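Local coordinates for protein LbpB B-lobe (Moraxella bovis, PDB 3UAQ) that probably binds host lactoferrin at the bacterial surface, as the N-terminal lobe of a lipoprotein likely to serve iron acquisition, at residues 109-113 with 125-129; 56-62 with 153-159; 223-228 with 255-261. Residues are numbered along the deposited sequence.

Contact 1 of 3, residues 109-113 with 125-129; sequences GKIYQ and WIFTG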
ATOM      1  N   GLY A 109     -16.911   4.982   2.988  1.00 33.68           N
ATOM      2  CA  GLY A 109     -16.609   4.031   1.937  1.00 27.43           C
ATOM      3  C   GLY A 109     -15.173   3.568   1.994  1.00 35.21           C
ATOM      4  O   GLY A 109     -14.261   4.383   2.148  1.00 40.09           O
ATOM      5  N   LYS A 110     -14.977   2.255   1.875  1.00 30.46           N
ATOM      6  CA  LYS A 110     -13.638   1.671   1.849  1.00 23.29           C
ATOM      7  C   LYS A 110     -12.965   1.982   0.519  1.00 33.67           C
ATOM      8  O   LYS A 110     -13.552   1.768  -0.548  1.00 38.79           O
ATOM      9  CB  LYS A 110     -13.705   0.159   2.082  1.00 12.01           C
ATOM     10  CG  LYS A 110     -12.408  -0.605   1.780  1.00 33.40           C
ATOM     11  CD  LYS A 110     -11.464  -0.694   2.990  1.00 54.51           C
ATOM     12  CE  LYS A 110     -10.326  -1.706   2.763  1.00 54.73           C
ATOM     13  NZ  LYS A 110      -8.985  -1.083   2.509  1.00 42.25           N
ATOM     14  N   ILE A 111     -11.739   2.493   0.591  1.00 37.23           N
ATOM     15  CA  ILE A 111     -10.996   2.904  -0.601  1.00 31.71           C
ATOM     16  C   ILE A 111      -9.932   1.887  -1.013  1.00 36.14           C
ATOM     17  O   ILE A 111      -9.078   1.506  -0.206  1.00 33.35           O
ATOM     18  CB  ILE A 111     -10.322   4.276  -0.385  1.00 27.96           C
ATOM     19  CG1 ILE A 111     -11.380   5.386  -0.376  1.00 33.71           C
ATOM     20  CG2 ILE A 111      -9.282   4.535  -1.458  1.00 27.58           C
ATOM     21  CD1 ILE A 111     -11.001   6.601   0.440  1.00 35.52           C
ATOM     22  N   TYR A 112      -9.987   1.452  -2.270  1.00 39.35           N
ATOM     23  CA  TYR A 112      -8.977   0.547  -2.806  1.00 26.72           C
ATOM     24  C   TYR A 112      -8.074   1.288  -3.784  1.00 33.67           C
ATOM     25  O   TYR A 112      -8.534   2.122  -4.569  1.00 38.75           O
ATOM     26  CB  TYR A 112      -9.625  -0.651  -3.498  1.00 26.56           C
ATOM     27  CG  TYR A 112     -10.546  -1.443  -2.601  1.00 34.63           C
ATOM     28  CD1 TYR A 112     -10.081  -2.543  -1.891  1.00 28.11           C
ATOM     29  CD2 TYR A 112     -11.884  -1.092  -2.464  1.00 36.79           C
ATOM     30  CE1 TYR A 112     -10.930  -3.274  -1.060  1.00 38.21           C
ATOM     31  CE2 TYR A 112     -12.739  -1.818  -1.637  1.00 37.12           C
ATOM     32  CZ  TYR A 112     -12.255  -2.905  -0.937  1.00 41.51           C
ATOM     33  OH  TYR A 112     -13.100  -3.621  -0.117  1.00 43.21           O
ATOM     34  N   GLN A 113      -6.788   0.969  -3.739  1.00 32.08           N
ATOM     35  CA  GLN A 113      -5.815   1.672  -4.559  1.00 28.68           C
ATOM     36  C   GLN A 113      -4.628   0.780  -4.882  1.00 37.06           C
ATOM     37  O   GLN A 113      -4.388  -0.226  -4.206  1.00 36.23           O
ATOM     38  CB  GLN A 113      -5.339   2.931  -3.836  1.00 28.96           C
ATOM     39  CG  GLN A 113      -4.977   2.695  -2.371  1.00 29.33           C
ATOM     40  CD  GLN A 113      -4.511   3.957  -1.672  1.00 43.04           C
ATOM     41  OE1 GLN A 113      -3.554   4.605  -2.105  1.00 42.11           O
ATOM     42  NE2 GLN A 113      -5.188   4.315  -0.582  1.00 54.69           N
ATOM     43  N   TRP A 125      -4.617   2.997 -10.047  1.00 32.08           N
ATOM     44  CA  TRP A 125      -5.983   3.439  -9.842  1.00 26.92           C
ATOM     45  C   TRP A 125      -6.290   3.649  -8.370  1.00 35.36           C
ATOM     46  O   TRP A 125      -5.463   3.370  -7.502  1.00 32.96           O
ATOM     47  CB  TRP A 125      -6.954   2.418 -10.432  1.00 23.58           C
ATOM     48  CG  TRP A 125      -6.578   0.993 -10.142  1.00 30.39           C
ATOM     49  CD1 TRP A 125      -5.946   0.124 -10.986  1.00 32.02           C
ATOM     50  CD2 TRP A 125      -6.811   0.271  -8.928  1.00 35.48           C
ATOM     51  NE1 TRP A 125      -5.776  -1.095 -10.376  1.00 27.09           N
ATOM     52  CE2 TRP A 125      -6.297  -1.032  -9.110  1.00 32.34           C
ATOM     53  CE3 TRP A 125      -7.410   0.597  -7.708  1.00 32.25           C
ATOM     54  CZ2 TRP A 125      -6.361  -2.007  -8.115  1.00 22.57           C
ATOM     55  CZ3 TRP A 125      -7.474  -0.372  -6.722  1.00 30.41           C
ATOM     56  CH2 TRP A 125      -6.951  -1.658  -6.932  1.00 31.11           C
ATOM     57  N   ILE A 126      -7.494   4.145  -8.107  1.00 40.93           N
ATOM     58  CA  ILE A 126      -7.989   4.294  -6.749  1.00 29.82           C
ATOM     59  C   ILE A 126      -9.481   4.542  -6.832  1.00 20.08           C
ATOM     60  O   ILE A 126      -9.914   5.417  -7.577  1.00 32.87           O
ATOM     61  CB  ILE A 126      -7.301   5.472  -6.043  1.00 38.26           C
ATOM     62  CG1 ILE A 126      -8.000   5.808  -4.723  1.00 34.52           C
ATOM     63  CG2 ILE A 126      -7.265   6.683  -6.961  1.00 35.34           C
ATOM     64  CD1 ILE A 126      -7.204   6.766  -3.862  1.00 32.43           C
ATOM     65  N   PHE A 127     -10.267   3.770  -6.083  1.00 22.52           N
ATOM     66  CA  PHE A 127     -11.727   3.835  -6.202  1.00 26.20           C
ATOM     67  C   PHE A 127     -12.493   3.429  -4.938  1.00 32.70           C
ATOM     68  O   PHE A 127     -11.962   2.738  -4.059  1.00 33.48           O
ATOM     69  CB  PHE A 127     -12.199   2.947  -7.354  1.00 10.96           C
ATOM     70  CG  PHE A 127     -12.139   1.479  -7.046  1.00 22.51           C
ATOM     71  CD1 PHE A 127     -13.261   0.806  -6.587  1.00 30.52           C
ATOM     72  CD2 PHE A 127     -10.956   0.771  -7.199  1.00 29.69           C
ATOM     73  CE1 PHE A 127     -13.205  -0.556  -6.293  1.00 32.82           C
ATOM     74  CE2 PHE A 127     -10.893  -0.590  -6.910  1.00 30.74           C
ATOM     75  CZ  PHE A 127     -12.018  -1.255  -6.456  1.00 29.75           C
ATOM     76  N   THR A 128     -13.745   3.876  -4.858  1.00 36.38           N
ATOM     77  CA  THR A 128     -14.705   3.348  -3.894  1.00 33.50           C
ATOM     78  C   THR A 128     -15.894   2.869  -4.700  1.00 37.17           C
ATOM     79  O   THR A 128     -16.147   3.374  -5.804  1.00 53.50           O
ATOM     80  CB  THR A 128     -15.222   4.416  -2.921  1.00 46.11           C
ATOM     81  OG1 THR A 128     -14.319   5.528  -2.887  1.00 72.50           O
ATOM     82  CG2 THR A 128     -15.361   3.822  -1.526  1.00 38.45           C
ATOM     83  N   GLY A 129     -16.644   1.923  -4.147  1.00 22.41           N
ATOM     84  CA  GLY A 129     -17.551   1.126  -4.948  1.00 26.36           C
ATOM     85  C   GLY A 129     -16.722  -0.105  -5.262  1.00 52.55           C
ATOM     86  O   GLY A 129     -16.107  -0.692  -4.358  1.00 66.49           O
TER

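Contact 2 of 3, residues 56-62 with 153-159; sequences GSVLAIP and GYLYYYG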
ATOM      1  N   GLY A  56       4.091  16.346 -15.594  1.00 55.24           N
ATOM      2  CA  GLY A  56       4.666  15.645 -14.467  1.00 50.45           C
ATOM      3  C   GLY A  56       3.866  14.365 -14.326  1.00 50.01           C
ATOM      4  O   GLY A  56       4.358  13.347 -13.829  1.00 58.64           O
ATOM      5  N   SER A  57       2.620  14.410 -14.792  1.00 44.19           N
ATOM      6  CA  SER A  57       1.616  13.451 -14.358  1.00 52.17           C
ATOM      7  C   SER A  57       0.222  13.782 -14.871  1.00 51.45           C
ATOM      8  O   SER A  57      -0.083  14.942 -15.153  1.00 56.65           O
ATOM      9  CB  SER A  57       1.583  13.449 -12.838  1.00 77.81           C
ATOM     10  OG  SER A  57       1.822  14.753 -12.351  1.00 93.26           O
ATOM     11  N   VAL A  58      -0.629  12.768 -14.989  1.00 41.57           N
ATOM     12  CA  VAL A  58      -2.040  13.026 -15.272  1.00 37.52           C
ATOM     13  C   VAL A  58      -2.994  12.040 -14.598  1.00 36.66           C
ATOM     14  O   VAL A  58      -2.580  11.143 -13.836  1.00 39.26           O
ATOM     15  CB  VAL A  58      -2.335  13.090 -16.795  1.00 43.09           C
ATOM     16  CG1 VAL A  58      -2.186  14.518 -17.298  1.00 47.55           C
ATOM     17  CG2 VAL A  58      -1.416  12.160 -17.547  1.00 40.02           C
ATOM     18  N   LEU A  59      -4.277  12.208 -14.909  1.00 43.49           N
ATOM     19  CA  LEU A  59      -5.342  11.687 -14.067  1.00 40.33           C
ATOM     20  C   LEU A  59      -6.718  11.740 -14.742  1.00 29.01           C
ATOM     21  O   LEU A  59      -7.113  12.780 -15.269  1.00 31.96           O
ATOM     22  CB  LEU A  59      -5.344  12.513 -12.792  1.00 42.72           C
ATOM     23  CG  LEU A  59      -6.119  12.061 -11.572  1.00 59.25           C
ATOM     24  CD1 LEU A  59      -5.419  12.616 -10.340  1.00 64.24           C
ATOM     25  CD2 LEU A  59      -7.556  12.543 -11.664  1.00 63.83           C
ATOM     26  N   ALA A  60      -7.440  10.619 -14.729  1.00 27.23           N
ATOM     27  CA  ALA A  60      -8.787  10.550 -15.305  1.00 30.63           C
ATOM     28  C   ALA A  60      -9.749   9.698 -14.469  1.00 42.79           C
ATOM     29  O   ALA A  60      -9.434   9.262 -13.355  1.00 53.34           O
ATOM     30  CB  ALA A  60      -8.744  10.035 -16.765  1.00 22.79           C
ATOM     31  N   ILE A  61     -10.923   9.452 -15.041  1.00 42.25           N
ATOM     32  CA  ILE A  61     -12.071   8.968 -14.291  1.00 27.52           C
ATOM     33  C   ILE A  61     -12.799   7.863 -15.068  1.00 40.97           C
ATOM     34  O   ILE A  61     -12.786   7.861 -16.295  1.00 63.02           O
ATOM     35  CB  ILE A  61     -12.998  10.157 -13.993  1.00 31.64           C
ATOM     36  CG1 ILE A  61     -12.395  11.430 -14.604  1.00 42.78           C
ATOM     37  CG2 ILE A  61     -13.162  10.340 -12.502  1.00 40.89           C
ATOM     38  CD1 ILE A  61     -13.212  12.706 -14.399  1.00 32.81           C
ATOM     39  N   PRO A  62     -13.448   6.925 -14.357  1.00 44.14           N
ATOM     40  CA  PRO A  62     -13.819   5.625 -14.931  1.00 49.52           C
ATOM     41  C   PRO A  62     -15.140   5.622 -15.718  1.00 56.37           C
ATOM     42  O   PRO A  62     -15.459   4.616 -16.355  1.00 76.61           O
ATOM     43  CB  PRO A  62     -13.935   4.737 -13.688  1.00 37.64           C
ATOM     44  CG  PRO A  62     -14.488   5.684 -12.653  1.00 61.60           C
ATOM     45  CD  PRO A  62     -13.971   7.075 -12.989  1.00 60.91           C
ATOM     46  N   GLY A 153     -14.157   6.381  -9.169  1.00 21.94           N
ATOM     47  CA  GLY A 153     -12.740   6.082  -9.167  1.00 18.59           C
ATOM     48  C   GLY A 153     -11.905   6.935 -10.102  1.00 25.99           C
ATOM     49  O   GLY A 153     -12.415   7.786 -10.830  1.00 35.11           O
ATOM     50  N   TYR A 154     -10.602   6.689 -10.082  1.00 26.18           N
ATOM     51  CA  TYR A 154      -9.655   7.486 -10.839  1.00 25.90           C
ATOM     52  C   TYR A 154      -8.486   6.623 -11.271  1.00 27.84           C
ATOM     53  O   TYR A 154      -8.051   5.737 -10.518  1.00 28.78           O
ATOM     54  CB  TYR A 154      -9.113   8.616  -9.967  1.00 32.38           C
ATOM     55  CG  TYR A 154     -10.100   9.722  -9.678  1.00 29.39           C
ATOM     56  CD1 TYR A 154     -10.903   9.692  -8.548  1.00 27.23           C
ATOM     57  CD2 TYR A 154     -10.220  10.803 -10.535  1.00 29.37           C
ATOM     58  CE1 TYR A 154     -11.803  10.708  -8.283  1.00 32.87           C
ATOM     59  CE2 TYR A 154     -11.111  11.826 -10.277  1.00 34.20           C
ATOM     60  CZ  TYR A 154     -11.902  11.777  -9.152  1.00 38.85           C
ATOM     61  OH  TYR A 154     -12.792  12.805  -8.907  1.00 43.03           O
ATOM     62  N   LEU A 155      -7.983   6.883 -12.479  1.00 25.54           N
ATOM     63  CA  LEU A 155      -6.718   6.302 -12.923  1.00 38.47           C
ATOM     64  C   LEU A 155      -5.662   7.395 -13.013  1.00 38.81           C
ATOM     65  O   LEU A 155      -5.941   8.506 -13.464  1.00 39.22           O
ATOM     66  CB  LEU A 155      -6.867   5.596 -14.272  1.00 39.41           C
ATOM     67  CG  LEU A 155      -6.844   4.068 -14.221  1.00 34.19           C
ATOM     68  CD1 LEU A 155      -8.252   3.518 -14.225  1.00 30.05           C
ATOM     69  CD2 LEU A 155      -6.063   3.508 -15.387  1.00 34.02           C
ATOM     70  N   TYR A 156      -4.447   7.088 -12.580  1.00 38.05           N
ATOM     71  CA  TYR A 156      -3.420   8.115 -12.474  1.00 35.43           C
ATOM     72  C   TYR A 156      -2.036   7.640 -12.908  1.00 32.35           C
ATOM     73  O   TYR A 156      -1.755   6.434 -12.976  1.00 23.54           O
ATOM     74  CB  TYR A 156      -3.348   8.618 -11.031  1.00 21.98           C
ATOM     75  CG  TYR A 156      -2.974   7.516 -10.068  1.00 33.59           C
ATOM     76  CD1 TYR A 156      -1.646   7.203  -9.829  1.00 39.86           C
ATOM     77  CD2 TYR A 156      -3.949   6.771  -9.411  1.00 40.23           C
ATOM     78  CE1 TYR A 156      -1.293   6.188  -8.955  1.00 49.83           C
ATOM     79  CE2 TYR A 156      -3.603   5.751  -8.532  1.00 42.18           C
ATOM     80  CZ  TYR A 156      -2.271   5.464  -8.309  1.00 53.18           C
ATOM     81  OH  TYR A 156      -1.911   4.452  -7.439  1.00 65.02           O
ATOM     82  N   TYR A 157      -1.178   8.611 -13.203  1.00 34.82           N
ATOM     83  CA  TYR A 157       0.258   8.368 -13.268  1.00 34.66           C
ATOM     84  C   TYR A 157       0.973   9.657 -12.871  1.00 35.84           C
ATOM     85  O   TYR A 157       0.586  10.748 -13.288  1.00 43.89           O
ATOM     86  CB  TYR A 157       0.694   7.889 -14.661  1.00 32.71           C
ATOM     87  CG  TYR A 157       1.423   8.931 -15.491  1.00 32.85           C
ATOM     88  CD1 TYR A 157       2.762   9.240 -15.251  1.00 30.99           C
ATOM     89  CD2 TYR A 157       0.780   9.592 -16.529  1.00 22.90           C
ATOM     90  CE1 TYR A 157       3.433  10.193 -16.015  1.00 26.04           C
ATOM     91  CE2 TYR A 157       1.441  10.545 -17.301  1.00 23.22           C
ATOM     92  CZ  TYR A 157       2.766  10.842 -17.040  1.00 33.18           C
ATOM     93  OH  TYR A 157       3.423  11.790 -17.803  1.00 30.87           O
ATOM     94  N   TYR A 158       2.011   9.526 -12.054  1.00 29.55           N
ATOM     95  CA  TYR A 158       2.748  10.677 -11.565  1.00 32.46           C
ATOM     96  C   TYR A 158       4.217  10.333 -11.385  1.00 39.34           C
ATOM     97  O   TYR A 158       4.586   9.161 -11.286  1.00 37.17           O
ATOM     98  CB  TYR A 158       2.153  11.159 -10.240  1.00 36.30           C
ATOM     99  CG  TYR A 158       2.959  12.230  -9.538  1.00 32.35           C
ATOM    100  CD1 TYR A 158       3.094  13.495 -10.086  1.00 34.32           C
ATOM    101  CD2 TYR A 158       3.580  11.975  -8.324  1.00 44.44           C
ATOM    102  CE1 TYR A 158       3.831  14.481  -9.450  1.00 48.66           C
ATOM    103  CE2 TYR A 158       4.318  12.955  -7.677  1.00 55.71           C
ATOM    104  CZ  TYR A 158       4.439  14.208  -8.248  1.00 54.83           C
ATOM    105  OH  TYR A 158       5.166  15.195  -7.620  1.00 54.71           O
ATOM    106  N   GLY A 159       5.054  11.364 -11.352  1.00 46.03           N
ATOM    107  CA  GLY A 159       6.476  11.179 -11.149  1.00 46.20           C
ATOM    108  C   GLY A 159       7.088  12.321 -10.363  1.00 42.26           C
ATOM    109  O   GLY A 159       6.758  13.486 -10.588  1.00 47.58           O
TER

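Contact 3 of 3, residues 223-228 with 255-261; sequences EQVFGQ and TKQKAIA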
ATOM      1  N   GLU A 223     -10.214  -7.345 -14.540  1.00 26.72           N
ATOM      2  CA  GLU A 223      -9.919  -8.432 -15.466  1.00 32.91           C
ATOM      3  C   GLU A 223      -9.582  -9.694 -14.678  1.00 33.81           C
ATOM      4  O   GLU A 223      -8.736  -9.679 -13.781  1.00 32.77           O
ATOM      5  CB  GLU A 223      -8.802  -8.051 -16.435  1.00 21.65           C
ATOM      6  CG  GLU A 223      -8.837  -8.860 -17.719  1.00 31.53           C
ATOM      7  CD  GLU A 223      -8.034  -8.230 -18.841  1.00 43.58           C
ATOM      8  OE1 GLU A 223      -7.300  -7.246 -18.588  1.00 42.79           O
ATOM      9  OE2 GLU A 223      -8.142  -8.725 -19.984  1.00 47.25           O
ATOM     10  N   GLN A 224     -10.260 -10.782 -15.016  1.00 29.66           N
ATOM     11  CA  GLN A 224     -10.275 -11.968 -14.168  1.00 34.70           C
ATOM     12  C   GLN A 224      -9.109 -12.942 -14.367  1.00 39.74           C
ATOM     13  O   GLN A 224      -8.883 -13.464 -15.461  1.00 46.44           O
ATOM     14  CB  GLN A 224     -11.602 -12.716 -14.339  1.00 37.06           C
ATOM     15  CG  GLN A 224     -12.846 -11.855 -14.099  1.00 41.25           C
ATOM     16  CD  GLN A 224     -14.129 -12.659 -14.154  1.00 41.43           C
ATOM     17  OE1 GLN A 224     -14.272 -13.577 -14.977  1.00 36.56           O
ATOM     18  NE2 GLN A 224     -15.073 -12.322 -13.274  1.00 23.54           N
ATOM     19  N   VAL A 225      -8.379 -13.182 -13.284  1.00 39.79           N
ATOM     20  CA  VAL A 225      -7.481 -14.316 -13.202  1.00 33.32           C
ATOM     21  C   VAL A 225      -7.991 -15.180 -12.061  1.00 36.48           C
ATOM     22  O   VAL A 225      -8.682 -14.690 -11.162  1.00 48.00           O
ATOM     23  CB  VAL A 225      -6.027 -13.890 -12.922  1.00 33.63           C
ATOM     24  CG1 VAL A 225      -5.073 -15.033 -13.256  1.00 41.76           C
ATOM     25  CG2 VAL A 225      -5.674 -12.670 -13.744  1.00 32.16           C
ATOM     26  N   PHE A 226      -7.656 -16.461 -12.096  1.00 29.32           N
ATOM     27  CA  PHE A 226      -8.231 -17.411 -11.154  1.00 26.63           C
ATOM     28  C   PHE A 226      -7.777 -17.239  -9.705  1.00 30.55           C
ATOM     29  O   PHE A 226      -6.596 -17.025  -9.431  1.00 28.39           O
ATOM     30  CB  PHE A 226      -7.938 -18.840 -11.598  1.00 22.46           C
ATOM     31  CG  PHE A 226      -8.439 -19.869 -10.634  1.00 25.07           C
ATOM     32  CD1 PHE A 226      -9.758 -20.291 -10.681  1.00 23.19           C
ATOM     33  CD2 PHE A 226      -7.604 -20.389  -9.655  1.00 24.92           C
ATOM     34  CE1 PHE A 226     -10.238 -21.231  -9.777  1.00 25.59           C
ATOM     35  CE2 PHE A 226      -8.076 -21.333  -8.746  1.00 25.78           C
ATOM     36  CZ  PHE A 226      -9.396 -21.754  -8.810  1.00 31.59           C
ATOM     37  N   GLY A 227      -8.721 -17.368  -8.777  1.00 38.75           N
ATOM     38  CA  GLY A 227      -8.394 -17.380  -7.363  1.00 47.94           C
ATOM     39  C   GLY A 227      -7.947 -16.031  -6.824  1.00 47.90           C
ATOM     40  O   GLY A 227      -7.486 -15.933  -5.682  1.00 51.03           O
ATOM     41  N   GLN A 228      -8.066 -14.992  -7.649  1.00 42.87           N
ATOM     42  CA  GLN A 228      -7.915 -13.622  -7.185  1.00 40.33           C
ATOM     43  C   GLN A 228      -9.299 -13.002  -7.162  1.00 39.02           C
ATOM     44  O   GLN A 228     -10.133 -13.306  -8.015  1.00 44.71           O
ATOM     45  CB  GLN A 228      -7.015 -12.822  -8.122  1.00 43.42           C
ATOM     46  CG  GLN A 228      -5.648 -13.425  -8.394  1.00 40.65           C
ATOM     47  CD  GLN A 228      -4.722 -12.439  -9.081  1.00 46.28           C
ATOM     48  OE1 GLN A 228      -4.592 -11.294  -8.650  1.00 61.51           O
ATOM     49  NE2 GLN A 228      -4.100 -12.866 -10.173  1.00 49.86           N
ATOM     50  N   THR A 255      -1.038  -9.158 -20.716  1.00 31.41           N
ATOM     51  CA  THR A 255      -1.936  -9.505 -19.626  1.00 26.75           C
ATOM     52  C   THR A 255      -1.779 -10.969 -19.255  1.00 35.99           C
ATOM     53  O   THR A 255      -1.718 -11.844 -20.127  1.00 38.22           O
ATOM     54  CB  THR A 255      -3.403  -9.243 -19.991  1.00 26.65           C
ATOM     55  OG1 THR A 255      -3.565  -7.874 -20.383  1.00 36.38           O
ATOM     56  CG2 THR A 255      -4.315  -9.547 -18.796  1.00 21.71           C
ATOM     57  N   LYS A 256      -1.701 -11.225 -17.954  1.00 40.93           N
ATOM     58  CA  LYS A 256      -1.704 -12.590 -17.446  1.00 36.80           C
ATOM     59  C   LYS A 256      -3.118 -13.162 -17.462  1.00 37.91           C
ATOM     60  O   LYS A 256      -4.016 -12.641 -16.800  1.00 47.31           O
ATOM     61  CB  LYS A 256      -1.136 -12.645 -16.022  1.00 30.33           C
ATOM     62  CG  LYS A 256      -1.778 -13.714 -15.148  1.00 29.89           C
ATOM     63  CD  LYS A 256      -0.940 -14.025 -13.909  1.00 25.06           C
ATOM     64  CE  LYS A 256      -0.525 -12.767 -13.181  1.00 27.22           C
ATOM     65  NZ  LYS A 256      -0.340 -13.013 -11.719  1.00 26.41           N
ATOM     66  N   GLN A 257      -3.308 -14.215 -18.249  1.00 38.26           N
ATOM     67  CA  GLN A 257      -4.494 -15.050 -18.183  1.00 36.10           C
ATOM     68  C   GLN A 257      -4.139 -16.347 -17.464  1.00 32.47           C
ATOM     69  O   GLN A 257      -3.039 -16.885 -17.632  1.00 25.17           O
ATOM     70  CB  GLN A 257      -5.006 -15.390 -19.582  1.00 43.40           C
ATOM     71  CG  GLN A 257      -4.627 -14.399 -20.658  1.00 59.77           C
ATOM     72  CD  GLN A 257      -5.834 -13.746 -21.296  1.00 64.26           C
ATOM     73  OE1 GLN A 257      -5.903 -12.525 -21.399  1.00 74.24           O
ATOM     74  NE2 GLN A 257      -6.799 -14.555 -21.714  1.00 59.65           N
ATOM     75  N   LYS A 258      -5.068 -16.833 -16.648  1.00 30.82           N
ATOM     76  CA  LYS A 258      -4.976 -18.157 -16.052  1.00 22.18           C
ATOM     77  C   LYS A 258      -6.398 -18.558 -15.695  1.00 31.75           C
ATOM     78  O   LYS A 258      -7.038 -17.933 -14.845  1.00 36.16           O
ATOM     79  CB  LYS A 258      -4.095 -18.147 -14.805  1.00 27.93           C
ATOM     80  CG  LYS A 258      -4.230 -19.402 -13.941  1.00 26.27           C
ATOM     81  CD  LYS A 258      -3.643 -19.188 -12.546  1.00 21.16           C
ATOM     82  CE  LYS A 258      -3.883 -20.389 -11.635  1.00 32.26           C
ATOM     83  NZ  LYS A 258      -3.047 -21.578 -11.969  1.00 34.89           N
ATOM     84  N   ALA A 259      -6.900 -19.591 -16.364  1.00 37.81           N
ATOM     85  CA  ALA A 259      -8.324 -19.919 -16.306  1.00 38.62           C
ATOM     86  C   ALA A 259      -8.763 -20.598 -15.008  1.00 46.74           C
ATOM     87  O   ALA A 259      -9.636 -20.094 -14.296  1.00 45.66           O
ATOM     88  CB  ALA A 259      -8.713 -20.765 -17.496  1.00 30.42           C
ATOM     89  N   ILE A 260      -8.190 -21.764 -14.727  1.00 50.12           N
ATOM     90  CA  ILE A 260      -8.516 -22.490 -13.507  1.00 43.88           C
ATOM     91  C   ILE A 260      -7.271 -22.752 -12.668  1.00 42.93           C
ATOM     92  O   ILE A 260      -6.172 -22.316 -13.017  1.00 45.19           O
ATOM     93  CB  ILE A 260      -9.215 -23.818 -13.818  1.00 35.47           C
ATOM     94  CG1 ILE A 260      -8.293 -24.723 -14.634  1.00 28.47           C
ATOM     95  CG2 ILE A 260     -10.526 -23.563 -14.552  1.00 33.11           C
ATOM     96  CD1 ILE A 260      -8.940 -26.033 -15.040  1.00 13.20           C
ATOM     97  N   ALA A 261      -7.448 -23.473 -11.567  1.00 37.02           N
ATOM     98  CA  ALA A 261      -6.350 -23.749 -10.648  1.00 39.84           C
ATOM     99  C   ALA A 261      -5.171 -24.458 -11.328  1.00 39.17           C
ATOM    100  O   ALA A 261      -4.016 -24.081 -11.129  1.00 43.84           O
ATOM    101  CB  ALA A 261      -6.847 -24.552  -9.448  1.00 34.74           C
TER

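Contact 1 of 3, residues 109-113 with 125-129
Residues 109-113 run roughly antiparallel to 125-129 (end-to-end directions 157° apart), at the open end of a beta hairpin, and the two segments fit by small projections set against backbone. Gly109 and Lys110, which precede the paired residues, are loop, and the methyl CG2 of Thr128 packs against their backbone, lying 3.5 Å from Gly109 C and, very tightly, 2.9 Å from Lys110 O. A CB on residue 109 would collide with that methyl, so glycine fits here. At the other end the six-membered part of the Trp125 indole reaches the facing strand, with Trp125 CZ3 3.4 Å from Tyr112 C, 3.9 Å from Tyr112 CB and 3.3 Å from Gln113 N. On the face carrying Tyr112 and Phe127, the two rings lie with planes 24° apart but slide past each other, centroids 5.5 Å apart, so they barely overlap; instead Phe127 CE2 comes up to Tyr112 CB at 3.6 Å. On the other face, Ile111 CG2 meets Ile126 CG1 at 3.7 Å. Tyr112 and Phe127 are also the hydrogen-bonded pair, Tyr112 N donating to Phe127 O at 3.0 Å and Phe127 N to Tyr112 O at 2.8 Å; Gln113 with Ile126 is non-hydrogen-bonded. This small hairpin belongs to the handle of the lobe. Helix 95-105 packs over Ile111, Gln113, Ile126 and Thr128, while Phe221 stacks on Phe127 and meets Trp125 obliquely, and Pro231 touches Tyr112, Trp125 and Phe127. Strand 121-128 also pairs with strand 146-159, through Ile126 with Tyr154.

Contact 2 of 3, residues 56-62 with 153-159
The ring of Tyr154 lies with one face over the CG2 methyl of Ile61, a CH-pi contact with the carbon 3.8 Å from the ring centroid and 29° off the normal; Leu59 CD2 approaches the same ring at 3.4 Å from Tyr154 CD2. The pairing is an antiparallel one within the handle sheet, joining residues 95 to 99 positions apart: strands 57-60 and 153-159 run at 167° with axes 4.7 Å apart. Val58 with Tyr157 and Ala60 with Leu155 are the hydrogen-bonded pairs. Val58 N donates to Tyr157 O at 2.9 Å, somewhat bent, and Tyr157 N returns a straighter bond to Val58 O at 3.0 Å; Ala60 N to Leu155 O and Leu155 N to Ala60 O each measure 2.9 Å. Side chains alternate between two surroundings. Leu59, Tyr154 and Tyr156 meet helix 95-105, whereas Val58 and Tyr157 reach barrel strand 320-326, so the sheet is sandwiched between the handle helix and the barrel. At the other end of the pairing Val58 CG2 lies 3.3 Å from Tyr157 CE2, and one face of the Tyr157 ring receives Ser57 CA, 4.1 Å from the centroid. The Tyr157 hydroxyl reaches the barrel, where Tyr157 OH is hydrogen-bonded to Glu310 OE2 and to Arg281 NH1.

Contact 3 of 3, residues 223-228 with 255-261
The loop 223-228 has no regular structure and closes with a type II beta turn from Val225 to Gln228, in which Gly227 takes up a positive phi. Opposite it, strand 248-257 ends at Gln257 and the chain continues as a loop. A single hydrogen bond joins the two backbones, Phe226 N to Lys258 O at 3.2 Å. Phe226 projects toward 255-261, and one face of its ring sits over the Ile260 backbone, with Ile260 CA 4.2 Å from the ring centroid as a CH-pi contact; Phe226 CE2 also meets Ala261 CB at 3.5 Å. Val225 CG1 packs on Lys258 CB at 3.6 Å. The lysine folds back, Lys258 NZ donating to Ala261 O at 2.8 Å and also to Ser263 O. Glu223 forms a salt bridge with Arg270 and a hydrogen bond with His236. These side chains, like Gln228 with Asn235, find polar partners other than the facing segment, so one backbone hydrogen bond with apolar and CH-pi packing joins the two.

How the contacts relate
Contacts 1 and 2 form one continuous piece of handle sheet: contact 1 is nested in the loop closed by contact 2, their centres are about 14 Å apart, and strands 121-128 and 146-159 are neighbours. The seam between them includes a probable hydrogen bond from Tyr154 N to Ile126 O, 2.9 Å, and Phe127 CB packs 3.7 Å from Gly153 CA. Contact 3 follows later and belongs to the barrel part. Its centre lies about 22 Å from that of contact 1 and about 26 Å from that of contact 2, with nearest atoms about 9 and 11 Å away, touching neither. Contact 2 is the most buried; contact 3 lies farthest from the chain centre.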